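Long-range contact in Pcza361.24 (Amycolatopsis orientalis, PDB 3G2M), which probably transfers a methyl group from S-adenosyl-L-methionine to an amine nitrogen of a glycopeptide antibiotic during its biosynthesis: residues A[84-98]-A[106-120]. Sequence-based numbering, arbitrary orientation.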
# COMPACT_ATOMS: atom_id res chain seq x y z
N GLY A 84 6.49 32.58 -12.67
CA GLY A 84 6.84 31.57 -13.66
C GLY A 84 5.81 30.46 -13.86
O GLY A 84 4.88 30.33 -13.06
N PRO A 85 5.97 29.68 -14.94
CA PRO A 85 5.14 28.52 -15.28
C PRO A 85 5.07 27.44 -14.19
O PRO A 85 6.05 27.22 -13.46
CB PRO A 85 5.81 27.97 -16.54
CG PRO A 85 6.47 29.17 -17.15
CD PRO A 85 6.99 29.92 -15.98
N VAL A 86 3.92 26.79 -14.11
CA VAL A 86 3.68 25.71 -13.15
C VAL A 86 3.47 24.41 -13.92
O VAL A 86 2.76 24.38 -14.92
CB VAL A 86 2.43 26.01 -12.26
CG1 VAL A 86 2.14 24.87 -11.29
CG2 VAL A 86 2.62 27.33 -11.49
N LEU A 87 4.10 23.33 -13.47
CA LEU A 87 3.85 22.02 -14.03
C LEU A 87 2.80 21.28 -13.20
O LEU A 87 2.99 21.06 -12.01
CB LEU A 87 5.16 21.21 -14.11
CG LEU A 87 5.08 19.76 -14.61
CD1 LEU A 87 4.57 19.68 -16.05
CD2 LEU A 87 6.44 19.11 -14.48
N GLU A 88 1.67 20.95 -13.82
CA GLU A 88 0.65 20.15 -13.14
C GLU A 88 0.67 18.71 -13.66
O GLU A 88 0.45 18.47 -14.85
CB GLU A 88 -0.75 20.75 -13.30
CG GLU A 88 -1.82 19.99 -12.52
CD GLU A 88 -3.24 20.38 -12.89
OE1 GLU A 88 -3.43 21.38 -13.61
OE2 GLU A 88 -4.17 19.68 -12.44
N LEU A 89 0.94 17.77 -12.76
CA LEU A 89 1.06 16.35 -13.13
C LEU A 89 -0.29 15.68 -13.05
O LEU A 89 -1.05 15.90 -12.10
CB LEU A 89 2.06 15.63 -12.21
CG LEU A 89 3.44 16.25 -12.07
CD1 LEU A 89 4.24 15.59 -10.95
CD2 LEU A 89 4.22 16.20 -13.39
N ALA A 90 -0.56 14.84 -14.05
CA ALA A 90 -1.80 14.08 -14.17
C ALA A 90 -3.01 15.01 -14.10
O ALA A 90 -3.90 14.85 -13.26
CB ALA A 90 -1.87 12.98 -13.10
N ALA A 91 -3.02 16.00 -15.00
CA ALA A 91 -3.99 17.10 -14.95
C ALA A 91 -5.40 16.69 -15.36
O ALA A 91 -6.38 17.44 -15.17
CB ALA A 91 -3.50 18.27 -15.80
N GLY A 92 -5.52 15.49 -15.93
CA GLY A 92 -6.80 14.97 -16.37
C GLY A 92 -7.40 15.92 -17.38
O GLY A 92 -6.78 16.21 -18.41
N MSE A 93 -8.58 16.42 -17.07
CA MSE A 93 -9.31 17.33 -17.95
C MSE A 93 -9.28 18.80 -17.52
O MSE A 93 -9.96 19.64 -18.12
CB MSE A 93 -10.75 16.90 -18.05
CG MSE A 93 -11.00 15.86 -19.07
SE MSE A 93 -12.90 15.74 -19.10
CE MSE A 93 -13.30 17.22 -20.31
N GLY A 94 -8.52 19.09 -16.48
CA GLY A 94 -8.38 20.45 -15.99
C GLY A 94 -9.28 20.82 -14.83
O GLY A 94 -9.63 21.98 -14.66
N ARG A 95 -9.67 19.82 -14.04
CA ARG A 95 -10.44 20.07 -12.81
C ARG A 95 -9.75 21.13 -11.93
O ARG A 95 -10.42 21.97 -11.32
CB ARG A 95 -10.62 18.76 -12.03
CG ARG A 95 -11.56 18.85 -10.82
CD ARG A 95 -11.51 17.57 -9.99
NE ARG A 95 -10.15 17.24 -9.58
CZ ARG A 95 -9.65 17.45 -8.37
NH1 ARG A 95 -10.39 17.99 -7.41
NH2 ARG A 95 -8.39 17.12 -8.11
N LEU A 96 -8.42 21.09 -11.89
CA LEU A 96 -7.64 22.13 -11.21
C LEU A 96 -6.99 23.11 -12.18
O LEU A 96 -6.73 24.26 -11.83
CB LEU A 96 -6.57 21.53 -10.29
CG LEU A 96 -6.97 20.59 -9.15
CD1 LEU A 96 -5.71 20.19 -8.37
CD2 LEU A 96 -8.00 21.22 -8.22
N THR A 97 -6.72 22.65 -13.41
CA THR A 97 -5.99 23.47 -14.38
C THR A 97 -6.72 24.77 -14.72
O THR A 97 -6.09 25.82 -14.80
CB THR A 97 -5.71 22.72 -15.70
OG1 THR A 97 -5.34 21.37 -15.42
CG2 THR A 97 -4.59 23.41 -16.48
N PHE A 98 -8.03 24.69 -14.93
CA PHE A 98 -8.81 25.88 -15.29
C PHE A 98 -8.89 26.89 -14.14
O PHE A 98 -8.68 28.08 -14.36
CB PHE A 98 -10.19 25.49 -15.85
CG PHE A 98 -10.12 24.89 -17.23
CD1 PHE A 98 -10.09 25.70 -18.36
CD2 PHE A 98 -10.06 23.51 -17.40
CE1 PHE A 98 -10.02 25.15 -19.64
CE2 PHE A 98 -9.98 22.95 -18.68
CZ PHE A 98 -9.96 23.77 -19.80
N GLU A 106 0.69 30.56 -15.93
CA GLU A 106 1.07 29.75 -17.08
C GLU A 106 1.19 28.33 -16.55
O GLU A 106 1.89 28.09 -15.55
CB GLU A 106 2.42 30.20 -17.63
CG GLU A 106 2.43 31.54 -18.33
CD GLU A 106 3.79 31.86 -18.92
OE1 GLU A 106 4.48 32.75 -18.38
OE2 GLU A 106 4.18 31.21 -19.91
N VAL A 107 0.48 27.39 -17.18
CA VAL A 107 0.48 25.99 -16.71
C VAL A 107 0.85 25.04 -17.84
O VAL A 107 0.29 25.11 -18.93
CB VAL A 107 -0.88 25.56 -16.08
CG1 VAL A 107 -0.78 24.15 -15.47
CG2 VAL A 107 -1.33 26.54 -15.01
N THR A 108 1.81 24.16 -17.56
CA THR A 108 2.05 22.99 -18.40
C THR A 108 1.31 21.84 -17.72
O THR A 108 1.61 21.49 -16.58
CB THR A 108 3.55 22.68 -18.55
OG1 THR A 108 4.20 23.79 -19.18
CG2 THR A 108 3.76 21.42 -19.40
N ALA A 109 0.31 21.30 -18.41
CA ALA A 109 -0.51 20.24 -17.86
C ALA A 109 -0.12 18.92 -18.51
O ALA A 109 -0.21 18.79 -19.73
CB ALA A 109 -1.98 20.55 -18.07
N LEU A 110 0.33 17.98 -17.70
CA LEU A 110 0.80 16.68 -18.18
C LEU A 110 -0.24 15.60 -17.93
O LEU A 110 -0.72 15.45 -16.80
CB LEU A 110 2.11 16.31 -17.48
CG LEU A 110 2.80 15.00 -17.90
CD1 LEU A 110 3.85 15.30 -18.95
CD2 LEU A 110 3.42 14.29 -16.71
N GLU A 111 -0.56 14.82 -18.95
CA GLU A 111 -1.61 13.82 -18.83
C GLU A 111 -1.28 12.60 -19.69
O GLU A 111 -0.76 12.74 -20.80
CB GLU A 111 -2.97 14.44 -19.20
CG GLU A 111 -4.15 13.48 -19.35
CD GLU A 111 -4.36 12.58 -18.15
OE1 GLU A 111 -4.17 13.03 -17.01
OE2 GLU A 111 -4.72 11.40 -18.36
N LEU A 112 -1.57 11.41 -19.16
CA LEU A 112 -1.20 10.16 -19.81
C LEU A 112 -2.13 9.76 -20.96
O LEU A 112 -1.67 9.28 -22.00
CB LEU A 112 -1.12 9.03 -18.78
CG LEU A 112 -0.59 7.66 -19.23
CD1 LEU A 112 0.86 7.73 -19.68
CD2 LEU A 112 -0.75 6.64 -18.11
N SER A 113 -3.43 9.94 -20.75
CA SER A 113 -4.45 9.44 -21.67
C SER A 113 -4.68 10.38 -22.85
O SER A 113 -4.90 11.58 -22.66
CB SER A 113 -5.77 9.20 -20.95
OG SER A 113 -6.80 8.97 -21.91
N THR A 114 -4.66 9.82 -24.05
CA THR A 114 -4.87 10.57 -25.28
C THR A 114 -6.31 11.08 -25.37
O THR A 114 -6.56 12.19 -25.84
CB THR A 114 -4.56 9.72 -26.52
OG1 THR A 114 -5.35 8.54 -26.50
CG2 THR A 114 -3.10 9.30 -26.53
N SER A 115 -7.25 10.24 -24.93
CA SER A 115 -8.67 10.58 -24.97
C SER A 115 -9.00 11.69 -23.98
O SER A 115 -9.75 12.61 -24.29
CB SER A 115 -9.54 9.34 -24.71
OG SER A 115 -9.36 8.88 -23.38
N VAL A 116 -8.43 11.59 -22.78
CA VAL A 116 -8.59 12.65 -21.78
C VAL A 116 -7.98 13.96 -22.31
O VAL A 116 -8.61 15.02 -22.20
CB VAL A 116 -8.02 12.24 -20.38
CG1 VAL A 116 -8.19 13.36 -19.38
CG2 VAL A 116 -8.73 10.98 -19.87
N LEU A 117 -6.80 13.88 -22.91
CA LEU A 117 -6.15 15.04 -23.53
C LEU A 117 -6.98 15.68 -24.64
O LEU A 117 -7.03 16.90 -24.76
CB LEU A 117 -4.78 14.67 -24.08
CG LEU A 117 -3.63 14.68 -23.07
CD1 LEU A 117 -2.43 14.04 -23.71
CD2 LEU A 117 -3.31 16.11 -22.61
N ALA A 118 -7.59 14.84 -25.47
CA ALA A 118 -8.49 15.30 -26.53
C ALA A 118 -9.66 16.10 -25.94
O ALA A 118 -9.96 17.19 -26.42
CB ALA A 118 -9.01 14.12 -27.33
N ALA A 119 -10.27 15.55 -24.90
CA ALA A 119 -11.37 16.21 -24.19
C ALA A 119 -10.92 17.50 -23.49
O ALA A 119 -11.69 18.46 -23.38
CB ALA A 119 -12.01 15.26 -23.19
N PHE A 120 -9.67 17.51 -23.01
CA PHE A 120 -9.05 18.72 -22.48
C PHE A 120 -8.91 19.79 -23.57
O PHE A 120 -9.26 20.96 -23.35
CB PHE A 120 -7.68 18.41 -21.87
CG PHE A 120 -7.19 19.44 -20.87
CD1 PHE A 120 -6.47 19.03 -19.75
CD2 PHE A 120 -7.43 20.80 -21.05
CE1 PHE A 120 -5.99 19.96 -18.83
CE2 PHE A 120 -6.96 21.74 -20.13
CZ PHE A 120 -6.25 21.31 -19.02
O HOH W 1 2.64 31.44 -13.89
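Val86 N donates to Glu106 O (2.8 Å), the first rung of the parallel pairing between strands 86-89 and 107-111. With helix 97-101 they form a right-handed beta-alpha-beta unit of the Rossmann-like methyltransferase fold. Thr108 N, Glu88 N and Leu110 N continue the ladder, and Ala91 N of the loop donates to Leu110 O. Beyond the strands, the glycine-rich turn 90-94 lies against Glu111 and helix 114-125. Glu111, which binds S-adenosyl-L-methionine and its product, can be followed outward: from CB, CG runs anti to the backbone N and passes 3.9 Å from Gly92 O; a bend at chi2 (53°) swings CD against Gly92 N and CA. OE1 accepts from Gly92 N (3.0 Å) and OE2 from Ser113 N, both N-H groups well out of the carboxylate plane, which limits its rotation. Arg95, which also binds the cofactor, is salt-bridged to Glu71. The ring of Phe120 packs against the turn: Met93 O stands over one face, and Thr97 CB meets CZ at the edge (3.6 Å). Phe98 CE2 touches Phe120 CE2 (3.6 Å), the rings inclined at 34°. Gly92 O, buried with no hydrogen-bond partner in the model, lies 3.1 Å from Phe120 CD1 and 3.3 Å from Val116 CG1.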